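Local coordinates for protein translation elongation factor 1A (Methanosarcina mazei, PDB 3WND), which binds cysteinyl-tRNA(Cys) in its GTP-bound form and probably acts as a translation elongation factor related to SelB and EF-Tu, at residues 28-33 / 97-102; 195-200 / 271-276; 311-316 / 336-341. All blocks are in the same frame, centred on the assembly; numbering follows the deposited sequence. Where two conformers were deposited one is given.

In the fold
Reading from the N terminus, the first loop to close is that of contact 1, where the P-loop after strand 21-28 meets the start of helix 98-109; strands and helices of the nucleotide-binding domain fill the 63 residues between. Contact 2 follows on the other side of the chain's centre, its centre 30 Å from that of contact 1, and joins strand 194-203 to strand 272-274 in the second domain, across 70 residues without a helix. Contact 3 closes the shortest loop, 19 residues, by pairing strands 309-320 and 333-340 in the C-terminal domain. The three lie in series, none nesting or crossing, and do not touch.

Contact 1: residues 28-33 / 97-102; sequences GTEKSG and DAHTGE
The P-loop of the GTPase domain, here in the variant form G28-x4-G33-R34-T35, meets the first turn of helix 98-109 through T29 and E30, which face D97 and H99. A chi1 of -164° swings T29 OG1 away from the backbone N and over to D97, where it donates to D97 OD2 at 2.6 Å, on the syn side of that oxygen. D97 is the N-cap residue of the helix, and its OD1 accepts from T100 N at 2.9 Å in a nearly straight capping bond (168°). One aspartate thus grips the loop with one oxygen and the helix start with the other, and the helix end would probably help to stabilise its negative charge. With an alanine at D97, T29 OG1 would probably lose its acceptor and T100 N its cap, leaving the first helical turn less firmly tied to the P-loop. Beside this pair, E30 reaches H99 at the ring edge: ND1 donates to E30 OE1 at 2.9 Å, with carboxylate and imidazole planes 44° apart. P71, in a loop, also touches both side chains. The loop itself makes a type II turn from T29 to S32, where S32 OG donates to T29 O at 2.8 Å; S32 and G33 belong to the GDP site, which is not occupied in this chain. T100 OG1, hydrogen-bonded also to G95 O, lies 3.4 Å from T29 CG2. A water completes the junction, accepting from T29 N at 2.8 Å and donating to T100 OG1 at 2.7 Å.

Contact 2: residues 195-200 / 271-276; sequences IFIDHA and FIISDK
I195 pairs with I273 in an antiparallel hydrogen-bonded position: I195 N donates to I273 O and I273 N returns a bond to I195 O, both at 2.8 Å. Their side chains share one face of the sheet. That same carbonyl, I195 O, also receives a CA-H...O contact from I272 CA at 3.3 Å. F196 comes next, in a non-hydrogen-bonded pair with I272 on the reverse face. Its side chain lies alongside that of I272, both pointing the same way, and ring atom CD1 comes within 3.7 Å of I272 CG1; the ring is met obliquely. I197 returns to the face of I195. Its N donates to F271 O at 3.0 Å in a nearly straight bond (169°), and its extended chain (chi2 166°) carries CD1 to a point 3.9 Å from both I273 CG1 and F271 CB, crossing the I273 side chain at about a right angle. V214 of strand 207-216 and M257 of strand 254-260 touch I195, and L259 of the latter touches I273. At D198 the strand turns a corner, and D198 and H199 together face L211 in a classic beta bulge. H199 ND1 donates to D198 OD1 at 2.6 Å, D198 OD2 forms a salt bridge with R254, and the strand leaves strand 272-274. The antiparallel pair belongs to a curled all-antiparallel sheet, consistent with the beta-barrel second domain of EF-Tu-like factors.

Contact 3: residues 311-316 / 336-341; sequences EPVRVE and LELSGN
V313, V315 and L338 pack across two antiparallel strands, 309-320 and 333-340, of the C-terminal beta domain, which probably corresponds to domain III of SelB. L338 carries the apolar side: its CD2 lies against V315, 3.7 Å from V315 CA and 3.8 Å from V315 CG2, while CD1 turns to V313 CG2 at 4.1 Å. Beside S339, on the face of R314, the E316 chain bends at chi2 (-75°) and reaches its hydroxyl: S339 OG donates to E316 OE2 at 2.5 Å, an unusually short distance whose exact value is to be read with care. S339 holds OG between its backbone N and carbonyl carbon (chi1 64°), turned toward E316. The backbone fixes this register: R314 N to S339 O and S339 N to R314 O form a hydrogen-bonded pair, and E316 N donates to E337 O. Farther out, strand 301-306 covers V313 and V315 through L302, strand 282-289 covers L338 through L285, and E311 forms a salt bridge with K342. Where the strands part, a water donates to P312 O at 3.0 Å and accepts a weak bond from N341 N at 3.3 Å.

Contact 1: residues 28-33 / 97-102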
ATOM      1  N   GLY A  28       1.014 -11.053   4.336  1.00 16.49           N
ATOM      2  CA  GLY A  28       0.365 -12.063   5.155  1.00 18.37           C
ATOM      3  C   GLY A  28       1.126 -12.428   6.391  1.00 22.39           C
ATOM      4  O   GLY A  28       2.148 -11.766   6.734  1.00 22.87           O
ATOM      5  N   THR A  29       0.601 -13.411   7.103  1.00 18.53           N
ATOM      6  CA  THR A  29       1.111 -13.849   8.421  1.00 18.66           C
ATOM      7  C   THR A  29       2.486 -14.468   8.407  1.00 19.93           C
ATOM      8  O   THR A  29       3.136 -14.626   7.331  1.00 23.03           O
ATOM      9  CB  THR A  29       0.044 -14.808   9.093  1.00 15.59           C
ATOM     10  OG1 THR A  29       0.343 -14.932  10.502  1.00 21.60           O
ATOM     11  CG2 THR A  29      -0.047 -16.169   8.406  1.00 15.21           C
ATOM     12  N   GLU A  30       3.015 -14.714   9.621  1.00 21.54           N
ATOM     13  CA  GLU A  30       4.307 -15.450   9.711  1.00 19.93           C
ATOM     14  C   GLU A  30       4.273 -16.794   9.032  1.00 19.90           C
ATOM     15  O   GLU A  30       3.244 -17.484   9.069  1.00 22.48           O
ATOM     16  CB  GLU A  30       4.687 -15.703  11.178  1.00 28.93           C
ATOM     17  CG  GLU A  30       4.998 -14.416  11.895  1.00 38.14           C
ATOM     18  CD  GLU A  30       3.882 -13.932  12.857  1.00 58.63           C
ATOM     19  OE1 GLU A  30       2.619 -13.993  12.539  1.00 35.95           O
ATOM     20  OE2 GLU A  30       4.297 -13.437  13.958  1.00 55.02           O
ATOM     21  N   LYS A  31       5.417 -17.202   8.470  1.00 23.06           N
ATOM     22  CA  LYS A  31       5.536 -18.535   7.893  1.00 20.16           C
ATOM     23  C   LYS A  31       4.420 -18.850   6.837  1.00 18.60           C
ATOM     24  O   LYS A  31       3.847 -19.925   6.812  1.00 20.37           O
ATOM     25  CB  LYS A  31       5.563 -19.631   8.988  1.00 25.66           C
ATOM     26  CG  LYS A  31       6.807 -19.643   9.909  1.00 38.02           C
ATOM     27  CD  LYS A  31       6.468 -20.112  11.334  1.00 59.14           C
ATOM     28  CE  LYS A  31       6.178 -21.627  11.444  1.00 60.87           C
ATOM     29  NZ  LYS A  31       5.187 -21.969  12.490  1.00 73.51           N
ATOM     30  N   SER A  32       4.093 -17.849   6.011  1.00 15.00           N
ATOM     31  CA  SER A  32       3.113 -18.019   4.966  1.00 17.70           C
ATOM     32  C   SER A  32       3.693 -18.115   3.574  1.00 14.78           C
ATOM     33  O   SER A  32       2.945 -18.149   2.627  1.00 17.56           O
ATOM     34  CB  SER A  32       2.079 -16.873   5.036  1.00 19.40           C
ATOM     35  OG  SER A  32       2.799 -15.679   4.726  1.00 21.97           O
ATOM     36  N   GLY A  33       5.036 -18.214   3.448  1.00 16.15           N
ATOM     37  CA  GLY A  33       5.665 -18.255   2.117  1.00 17.44           C
ATOM     38  C   GLY A  33       5.683 -16.953   1.353  1.00 15.33           C
ATOM     39  O   GLY A  33       5.964 -16.947   0.171  1.00 15.70           O
ATOM     40  N   ASP A  97      -4.998 -17.478  11.384  1.00 17.12           N
ATOM     41  CA  ASP A  97      -4.501 -17.056  12.696  1.00 18.32           C
ATOM     42  C   ASP A  97      -4.765 -15.565  12.892  1.00 16.40           C
ATOM     43  O   ASP A  97      -5.518 -14.918  12.129  1.00 16.06           O
ATOM     44  CB  ASP A  97      -2.998 -17.355  12.836  1.00 20.62           C
ATOM     45  CG  ASP A  97      -2.122 -16.571  11.874  1.00 18.48           C
ATOM     46  OD1 ASP A  97      -2.628 -15.687  11.184  1.00 22.01           O
ATOM     47  OD2 ASP A  97      -0.882 -16.821  11.853  1.00 23.36           O
ATOM     48  N   ALA A  98      -4.150 -15.019  13.919  1.00 16.88           N
ATOM     49  CA  ALA A  98      -4.479 -13.636  14.349  1.00 17.80           C
ATOM     50  C   ALA A  98      -4.011 -12.633  13.305  1.00 16.71           C
ATOM     51  O   ALA A  98      -4.740 -11.645  13.008  1.00 15.55           O
ATOM     52  CB  ALA A  98      -3.813 -13.350  15.677  1.00 18.45           C
ATOM     53  N   HIS A  99      -2.855 -12.914  12.680  1.00 15.28           N
ATOM     54  CA  HIS A  99      -2.361 -11.963  11.707  1.00 14.56           C
ATOM     55  C   HIS A  99      -3.031 -12.031  10.375  1.00 15.94           C
ATOM     56  O   HIS A  99      -3.182 -11.017   9.677  1.00 14.40           O
ATOM     57  CB  HIS A  99      -0.837 -11.932  11.614  1.00 15.82           C
ATOM     58  CG  HIS A  99      -0.223 -11.417  12.880  1.00 19.25           C
ATOM     59  ND1 HIS A  99       0.708 -12.073  13.528  1.00 22.76           N
ATOM     60  CD2 HIS A  99      -0.536 -10.252  13.660  1.00 19.88           C
ATOM     61  CE1 HIS A  99       1.112 -11.348  14.642  1.00 21.31           C
ATOM     62  NE2 HIS A  99       0.292 -10.271  14.760  1.00 21.95           N
ATOM     63  N   THR A 100      -3.458 -13.235   9.987  1.00 13.45           N
ATOM     64  CA  THR A 100      -4.268 -13.317   8.749  1.00 15.09           C
ATOM     65  C   THR A 100      -5.539 -12.528   8.973  1.00 15.70           C
ATOM     66  O   THR A 100      -5.977 -11.763   8.105  1.00 15.68           O
ATOM     67  CB  THR A 100      -4.597 -14.770   8.515  1.00 17.46           C
ATOM     68  OG1 THR A 100      -3.403 -15.430   8.131  1.00 17.93           O
ATOM     69  CG2 THR A 100      -5.630 -14.880   7.384  1.00 15.53           C
ATOM     70  N   GLY A 101      -6.127 -12.648  10.157  1.00 14.56           N
ATOM     71  CA  GLY A 101      -7.331 -11.855  10.457  1.00 14.18           C
ATOM     72  C   GLY A 101      -7.050 -10.329  10.427  1.00 14.69           C
ATOM     73  O   GLY A 101      -7.850  -9.558   9.910  1.00 13.45           O
ATOM     74  N   GLU A 102      -5.948  -9.920  11.026  1.00 13.33           N
ATOM     75  CA  GLU A 102      -5.553  -8.489  11.054  1.00 14.30           C
ATOM     76  C   GLU A 102      -5.365  -7.974   9.632  1.00 12.80           C
ATOM     77  O   GLU A 102      -5.799  -6.845   9.272  1.00 13.54           O
ATOM     78  CB  GLU A 102      -4.275  -8.335  11.867  1.00 12.80           C
ATOM     79  CG  GLU A 102      -3.929  -6.841  12.055  1.00 11.57           C
ATOM     80  CD  GLU A 102      -2.697  -6.713  12.915  1.00 13.60           C
ATOM     81  OE1 GLU A 102      -1.649  -7.281  12.566  1.00 14.88           O
ATOM     82  OE2 GLU A 102      -2.815  -6.087  14.005  1.00 15.49           O
TER
HETATM   83  O   HOH W   1      -1.924 -14.281   6.158  1.00 17.50           O

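Contact 2: residues 195-200 / 271-276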
ATOM      1  N   ILE A 195       2.721  12.567  -6.451  0.98 13.58           N
ATOM      2  CA  ILE A 195       3.652  11.429  -6.353  0.98 13.50           C
ATOM      3  C   ILE A 195       3.914  11.205  -4.874  0.98 11.78           C
ATOM      4  O   ILE A 195       4.270  12.139  -4.129  0.98 16.50           O
ATOM      5  CB  ILE A 195       4.980  11.741  -7.121  0.98 13.29           C
ATOM      6  CG1 ILE A 195       4.653  12.057  -8.630  0.98 15.91           C
ATOM      7  CG2 ILE A 195       5.955  10.499  -7.006  0.98 14.93           C
ATOM      8  CD1 ILE A 195       4.765  13.602  -8.886  0.98 22.57           C
ATOM      9  N   PHE A 196       3.766   9.956  -4.418  1.00 13.37           N
ATOM     10  CA  PHE A 196       4.104   9.617  -2.999  1.00 13.84           C
ATOM     11  C   PHE A 196       5.496   9.010  -2.985  1.00 13.44           C
ATOM     12  O   PHE A 196       5.820   8.212  -3.806  1.00 15.32           O
ATOM     13  CB  PHE A 196       3.148   8.521  -2.472  1.00 14.22           C
ATOM     14  CG  PHE A 196       1.770   9.007  -2.066  1.00 13.74           C
ATOM     15  CD1 PHE A 196       1.377  10.350  -2.264  1.00 18.10           C
ATOM     16  CD2 PHE A 196       0.879   8.105  -1.502  1.00 16.15           C
ATOM     17  CE1 PHE A 196       0.064  10.754  -1.929  1.00 18.68           C
ATOM     18  CE2 PHE A 196      -0.417   8.537  -1.163  1.00 18.61           C
ATOM     19  CZ  PHE A 196      -0.799   9.823  -1.386  1.00 23.68           C
ATOM     20  N   ILE A 197       6.353   9.503  -2.126  1.00 14.26           N
ATOM     21  CA  ILE A 197       7.689   9.065  -2.020  1.00 13.15           C
ATOM     22  C   ILE A 197       7.895   7.982  -0.984  1.00 16.59           C
ATOM     23  O   ILE A 197       7.439   8.127   0.130  1.00 14.65           O
ATOM     24  CB  ILE A 197       8.553  10.292  -1.579  1.00 14.84           C
ATOM     25  CG1 ILE A 197       8.581  11.375  -2.738  1.00 15.58           C
ATOM     26  CG2 ILE A 197       9.949   9.804  -1.184  1.00 18.36           C
ATOM     27  CD1 ILE A 197       9.107  12.714  -2.248  1.00 16.74           C
ATOM     28  N   ASP A 198       8.506   6.847  -1.375  1.00 14.26           N
ATOM     29  CA  ASP A 198       8.685   5.803  -0.364  1.00 15.99           C
ATOM     30  C   ASP A 198      10.149   5.702   0.082  1.00 19.64           C
ATOM     31  O   ASP A 198      10.439   5.126   1.168  1.00 16.27           O
ATOM     32  CB  ASP A 198       8.140   4.399  -0.807  1.00 17.39           C
ATOM     33  CG  ASP A 198       8.507   4.024  -2.179  1.00 23.05           C
ATOM     34  OD1 ASP A 198       9.683   3.757  -2.452  1.00 20.73           O
ATOM     35  OD2 ASP A 198       7.600   3.911  -2.994  1.00 22.54           O
ATOM     36  N   HIS A 199      11.076   6.250  -0.742  1.00 16.41           N
ATOM     37  CA  HIS A 199      12.511   6.222  -0.350  1.00 16.65           C
ATOM     38  C   HIS A 199      13.129   7.474  -0.936  1.00 14.74           C
ATOM     39  O   HIS A 199      12.732   7.985  -1.974  1.00 17.37           O
ATOM     40  CB  HIS A 199      13.248   5.007  -0.935  1.00 16.30           C
ATOM     41  CG  HIS A 199      12.800   3.721  -0.389  1.00 18.43           C
ATOM     42  ND1 HIS A 199      11.661   3.062  -0.892  1.00 21.19           N
ATOM     43  CD2 HIS A 199      13.306   2.917   0.678  1.00 22.96           C
ATOM     44  CE1 HIS A 199      11.486   1.865  -0.180  1.00 23.64           C
ATOM     45  NE2 HIS A 199      12.516   1.772   0.754  1.00 26.08           N
ATOM     46  N   ALA A 200      14.172   7.968  -0.283  1.00 18.24           N
ATOM     47  CA  ALA A 200      14.935   9.143  -0.758  1.00 19.28           C
ATOM     48  C   ALA A 200      16.404   8.843  -0.393  1.00 20.98           C
ATOM     49  O   ALA A 200      16.729   8.510   0.768  1.00 21.56           O
ATOM     50  CB  ALA A 200      14.488  10.436  -0.006  1.00 22.45           C
ATOM     51  N   PHE A 271       6.475  11.860   2.206  1.00 17.14           N
ATOM     52  CA  PHE A 271       6.427  13.165   1.564  1.00 16.80           C
ATOM     53  C   PHE A 271       5.741  13.022   0.237  1.00 15.56           C
ATOM     54  O   PHE A 271       5.721  11.914  -0.369  1.00 15.15           O
ATOM     55  CB  PHE A 271       7.899  13.673   1.370  1.00 15.80           C
ATOM     56  CG  PHE A 271       8.470  14.334   2.629  1.00 18.85           C
ATOM     57  CD1 PHE A 271       8.169  13.848   3.905  1.00 18.44           C
ATOM     58  CD2 PHE A 271       9.326  15.427   2.508  1.00 20.11           C
ATOM     59  CE1 PHE A 271       8.737  14.471   5.061  1.00 17.02           C
ATOM     60  CE2 PHE A 271       9.866  16.018   3.649  1.00 22.75           C
ATOM     61  CZ  PHE A 271       9.589  15.587   4.900  1.00 20.61           C
ATOM     62  N   ILE A 272       5.194  14.103  -0.262  1.00 13.04           N
ATOM     63  CA  ILE A 272       4.408  14.091  -1.482  1.00 13.01           C
ATOM     64  C   ILE A 272       4.923  15.188  -2.411  1.00 13.06           C
ATOM     65  O   ILE A 272       5.188  16.342  -1.976  1.00 17.20           O
ATOM     66  CB  ILE A 272       2.916  14.456  -1.156  1.00 15.22           C
ATOM     67  CG1 ILE A 272       2.307  13.346  -0.226  1.00 15.14           C
ATOM     68  CG2 ILE A 272       2.099  14.490  -2.455  1.00 16.08           C
ATOM     69  CD1 ILE A 272       0.929  13.753   0.330  1.00 15.92           C
ATOM     70  N   ILE A 273       5.044  14.843  -3.681  1.00 12.96           N
ATOM     71  CA  ILE A 273       5.351  15.839  -4.650  1.00 14.54           C
ATOM     72  C   ILE A 273       4.018  16.178  -5.335  1.00 14.57           C
ATOM     73  O   ILE A 273       3.317  15.279  -5.931  1.00 13.19           O
ATOM     74  CB  ILE A 273       6.350  15.336  -5.757  1.00 15.80           C
ATOM     75  CG1 ILE A 273       7.735  15.065  -5.065  1.00 15.30           C
ATOM     76  CG2 ILE A 273       6.440  16.346  -6.912  1.00 14.04           C
ATOM     77  CD1 ILE A 273       8.690  14.241  -5.910  1.00 20.74           C
ATOM     78  N   SER A 274       3.663  17.456  -5.330  1.00 15.17           N
ATOM     79  CA  SER A 274       2.447  17.933  -5.910  1.00 15.79           C
ATOM     80  C   SER A 274       2.465  19.421  -5.823  1.00 16.94           C
ATOM     81  O   SER A 274       3.295  20.016  -5.091  1.00 17.65           O
ATOM     82  CB  SER A 274       1.166  17.357  -5.292  1.00 19.76           C
ATOM     83  OG  SER A 274       0.783  18.059  -4.205  1.00 21.96           O
ATOM     84  N   ASP A 275       1.499  20.045  -6.492  1.00 18.20           N
ATOM     85  CA  ASP A 275       1.471  21.561  -6.462  1.00 17.38           C
ATOM     86  C   ASP A 275       0.829  22.068  -5.176  1.00 20.06           C
ATOM     87  O   ASP A 275       1.027  23.212  -4.800  1.00 23.59           O
ATOM     88  CB  ASP A 275       0.696  22.057  -7.666  1.00 19.63           C
ATOM     89  CG  ASP A 275       1.487  21.979  -8.944  1.00 22.88           C
ATOM     90  OD1 ASP A 275       2.727  21.844  -8.904  1.00 24.18           O
ATOM     91  OD2 ASP A 275       0.886  22.143  -9.987  1.00 27.32           O
ATOM     92  N   LYS A 276      -0.013  21.249  -4.521  1.00 19.60           N
ATOM     93  CA  LYS A 276      -0.692  21.760  -3.301  1.00 17.13           C
ATOM     94  C   LYS A 276      -1.105  20.537  -2.442  1.00 17.76           C
ATOM     95  O   LYS A 276      -1.768  19.593  -2.916  1.00 16.93           O
ATOM     96  CB  LYS A 276      -1.975  22.521  -3.732  1.00 28.48           C
ATOM     97  CG  LYS A 276      -2.812  23.015  -2.595  1.00 33.76           C
ATOM     98  CD  LYS A 276      -1.998  23.896  -1.608  1.00 44.22           C
ATOM     99  CE  LYS A 276      -2.880  24.574  -0.531  1.00 58.84           C
ATOM    100  NZ  LYS A 276      -3.563  23.577   0.373  1.00 39.26           N
TER

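Contact 3: residues 311-316 / 336-341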
ATOM      1  N   GLU A 311       2.251   8.190  12.340  1.00 22.51           N
ATOM      2  CA  GLU A 311       2.719   8.885  13.561  1.00 22.66           C
ATOM      3  C   GLU A 311       1.730   8.660  14.686  1.00 18.99           C
ATOM      4  O   GLU A 311       0.495   8.508  14.413  1.00 21.39           O
ATOM      5  CB  GLU A 311       2.766  10.352  13.218  1.00 23.81           C
ATOM      6  CG  GLU A 311       3.801  10.711  12.099  1.00 37.51           C
ATOM      7  CD  GLU A 311       5.281  10.286  12.344  1.00 37.06           C
ATOM      8  OE1 GLU A 311       5.678   9.997  13.493  1.00 32.03           O
ATOM      9  OE2 GLU A 311       6.132  10.244  11.378  1.00 31.04           O
ATOM     10  N   PRO A 312       2.193   8.698  15.959  1.00 22.42           N
ATOM     11  CA  PRO A 312       1.294   8.711  17.131  1.00 22.94           C
ATOM     12  C   PRO A 312       0.386   9.966  17.207  1.00 24.66           C
ATOM     13  O   PRO A 312       0.809  11.096  16.883  1.00 24.42           O
ATOM     14  CB  PRO A 312       2.269   8.665  18.352  1.00 22.24           C
ATOM     15  CG  PRO A 312       3.569   9.098  17.875  1.00 29.27           C
ATOM     16  CD  PRO A 312       3.598   8.946  16.347  1.00 26.54           C
ATOM     17  N   VAL A 313      -0.861   9.758  17.622  1.00 19.97           N
ATOM     18  CA  VAL A 313      -1.810  10.859  17.821  1.00 20.35           C
ATOM     19  C   VAL A 313      -2.563  10.679  19.134  1.00 23.51           C
ATOM     20  O   VAL A 313      -2.620   9.552  19.700  1.00 21.39           O
ATOM     21  CB  VAL A 313      -2.809  11.063  16.646  1.00 20.78           C
ATOM     22  CG1 VAL A 313      -2.060  11.435  15.393  1.00 21.37           C
ATOM     23  CG2 VAL A 313      -3.613   9.798  16.413  1.00 20.66           C
ATOM     24  N   ARG A 314      -3.135  11.777  19.635  1.00 23.83           N
ATOM     25  CA  ARG A 314      -4.006  11.728  20.819  1.00 20.44           C
ATOM     26  C   ARG A 314      -5.420  12.076  20.465  1.00 22.37           C
ATOM     27  O   ARG A 314      -5.635  12.959  19.622  1.00 26.97           O
ATOM     28  CB  ARG A 314      -3.462  12.647  21.941  1.00 27.87           C
ATOM     29  CG  ARG A 314      -4.317  12.610  23.175  1.00 38.76           C
ATOM     30  CD  ARG A 314      -3.664  13.445  24.274  1.00 54.03           C
ATOM     31  NE  ARG A 314      -2.752  12.592  25.054  1.00 63.72           N
ATOM     32  CZ  ARG A 314      -1.488  12.276  24.721  1.00 63.06           C
ATOM     33  NH1 ARG A 314      -0.902  12.777  23.615  1.00 79.96           N
ATOM     34  NH2 ARG A 314      -0.791  11.467  25.520  1.00 79.68           N
ATOM     35  N   VAL A 315      -6.411  11.376  21.051  1.00 24.97           N
ATOM     36  CA  VAL A 315      -7.812  11.680  20.742  1.00 21.82           C
ATOM     37  C   VAL A 315      -8.199  12.828  21.687  1.00 25.98           C
ATOM     38  O   VAL A 315      -8.149  12.658  22.895  1.00 32.02           O
ATOM     39  CB  VAL A 315      -8.719  10.508  21.094  1.00 22.48           C
ATOM     40  CG1 VAL A 315     -10.169  10.963  20.930  1.00 25.27           C
ATOM     41  CG2 VAL A 315      -8.410   9.266  20.206  1.00 24.22           C
ATOM     42  N   GLU A 316      -8.533  14.001  21.116  1.00 23.13           N
ATOM     43  CA  GLU A 316      -8.838  15.161  21.907  1.00 24.12           C
ATOM     44  C   GLU A 316     -10.343  15.269  22.205  1.00 22.61           C
ATOM     45  O   GLU A 316     -10.736  15.724  23.253  1.00 29.08           O
ATOM     46  CB  GLU A 316      -8.357  16.404  21.151  1.00 27.30           C
ATOM     47  CG  GLU A 316      -6.841  16.446  20.933  1.00 29.10           C
ATOM     48  CD  GLU A 316      -6.049  16.801  22.183  1.00 38.63           C
ATOM     49  OE1 GLU A 316      -6.620  17.259  23.158  1.00 47.26           O
ATOM     50  OE2 GLU A 316      -4.812  16.647  22.145  1.00 48.61           O
ATOM     51  N   LEU A 336     -13.621  12.206  15.085  1.00 21.49           N
ATOM     52  CA  LEU A 336     -12.533  12.293  16.003  1.00 18.97           C
ATOM     53  C   LEU A 336     -11.694  13.567  15.765  1.00 21.19           C
ATOM     54  O   LEU A 336     -11.243  13.829  14.652  1.00 22.48           O
ATOM     55  CB  LEU A 336     -11.621  11.080  15.955  1.00 21.09           C
ATOM     56  CG  LEU A 336     -12.257   9.724  16.356  1.00 19.05           C
ATOM     57  CD1 LEU A 336     -11.188   8.591  16.275  1.00 16.78           C
ATOM     58  CD2 LEU A 336     -12.866   9.773  17.759  1.00 21.88           C
ATOM     59  N   GLU A 337     -11.519  14.376  16.829  1.00 24.04           N
ATOM     60  CA  GLU A 337     -10.570  15.466  16.735  1.00 23.31           C
ATOM     61  C   GLU A 337      -9.290  14.869  17.305  1.00 19.64           C
ATOM     62  O   GLU A 337      -9.249  14.434  18.443  1.00 22.37           O
ATOM     63  CB  GLU A 337     -11.145  16.702  17.531  1.00 24.45           C
ATOM     64  CG  GLU A 337     -11.778  17.663  16.510  1.00 41.48           C
ATOM     65  CD  GLU A 337     -12.780  18.627  17.098  1.00 37.79           C
ATOM     66  OE1 GLU A 337     -12.597  18.929  18.264  1.00 35.76           O
ATOM     67  OE2 GLU A 337     -13.756  19.076  16.421  1.00 46.33           O
ATOM     68  N   LEU A 338      -8.231  14.841  16.491  1.00 19.61           N
ATOM     69  CA  LEU A 338      -6.981  14.221  16.885  1.00 18.43           C
ATOM     70  C   LEU A 338      -5.815  15.259  16.925  1.00 23.97           C
ATOM     71  O   LEU A 338      -5.787  16.110  16.098  1.00 26.26           O
ATOM     72  CB  LEU A 338      -6.637  13.123  15.833  1.00 24.73           C
ATOM     73  CG  LEU A 338      -7.634  11.986  15.743  1.00 20.14           C
ATOM     74  CD1 LEU A 338      -7.105  11.101  14.593  1.00 25.95           C
ATOM     75  CD2 LEU A 338      -7.694  11.159  17.039  1.00 24.22           C
ATOM     76  N   SER A 339      -4.823  15.116  17.800  1.00 24.97           N
ATOM     77  CA  SER A 339      -3.654  15.981  17.785  1.00 27.24           C
ATOM     78  C   SER A 339      -2.377  15.153  17.724  1.00 26.17           C
ATOM     79  O   SER A 339      -2.325  14.034  18.256  1.00 28.81           O
ATOM     80  CB  SER A 339      -3.595  16.833  19.047  1.00 28.63           C
ATOM     81  OG  SER A 339      -3.428  15.988  20.199  1.00 28.59           O
ATOM     82  N   GLY A 340      -1.337  15.731  17.137  1.00 27.28           N
ATOM     83  CA  GLY A 340      -0.029  15.031  16.994  1.00 27.60           C
ATOM     84  C   GLY A 340       1.109  16.054  16.964  1.00 26.04           C
ATOM     85  O   GLY A 340       0.877  17.276  17.059  1.00 32.48           O
ATOM     86  N   ASN A 341       2.341  15.580  16.891  1.00 31.77           N
ATOM     87  CA  ASN A 341       3.530  16.456  16.987  1.00 31.84           C
ATOM     88  C   ASN A 341       4.062  16.860  15.616  1.00 31.40           C
ATOM     89  O   ASN A 341       4.375  18.026  15.386  1.00 49.43           O
ATOM     90  CB  ASN A 341       4.663  15.787  17.799  1.00 40.71           C
ATOM     91  CG  ASN A 341       4.268  15.539  19.254  1.00 40.70           C
ATOM     92  OD1 ASN A 341       3.489  16.287  19.846  1.00 54.26           O
ATOM     93  ND2 ASN A 341       4.875  14.548  19.865  1.00 63.38           N
TER
HETATM   94  O   HOH W   2       2.184  12.922  14.902  1.00 39.05           O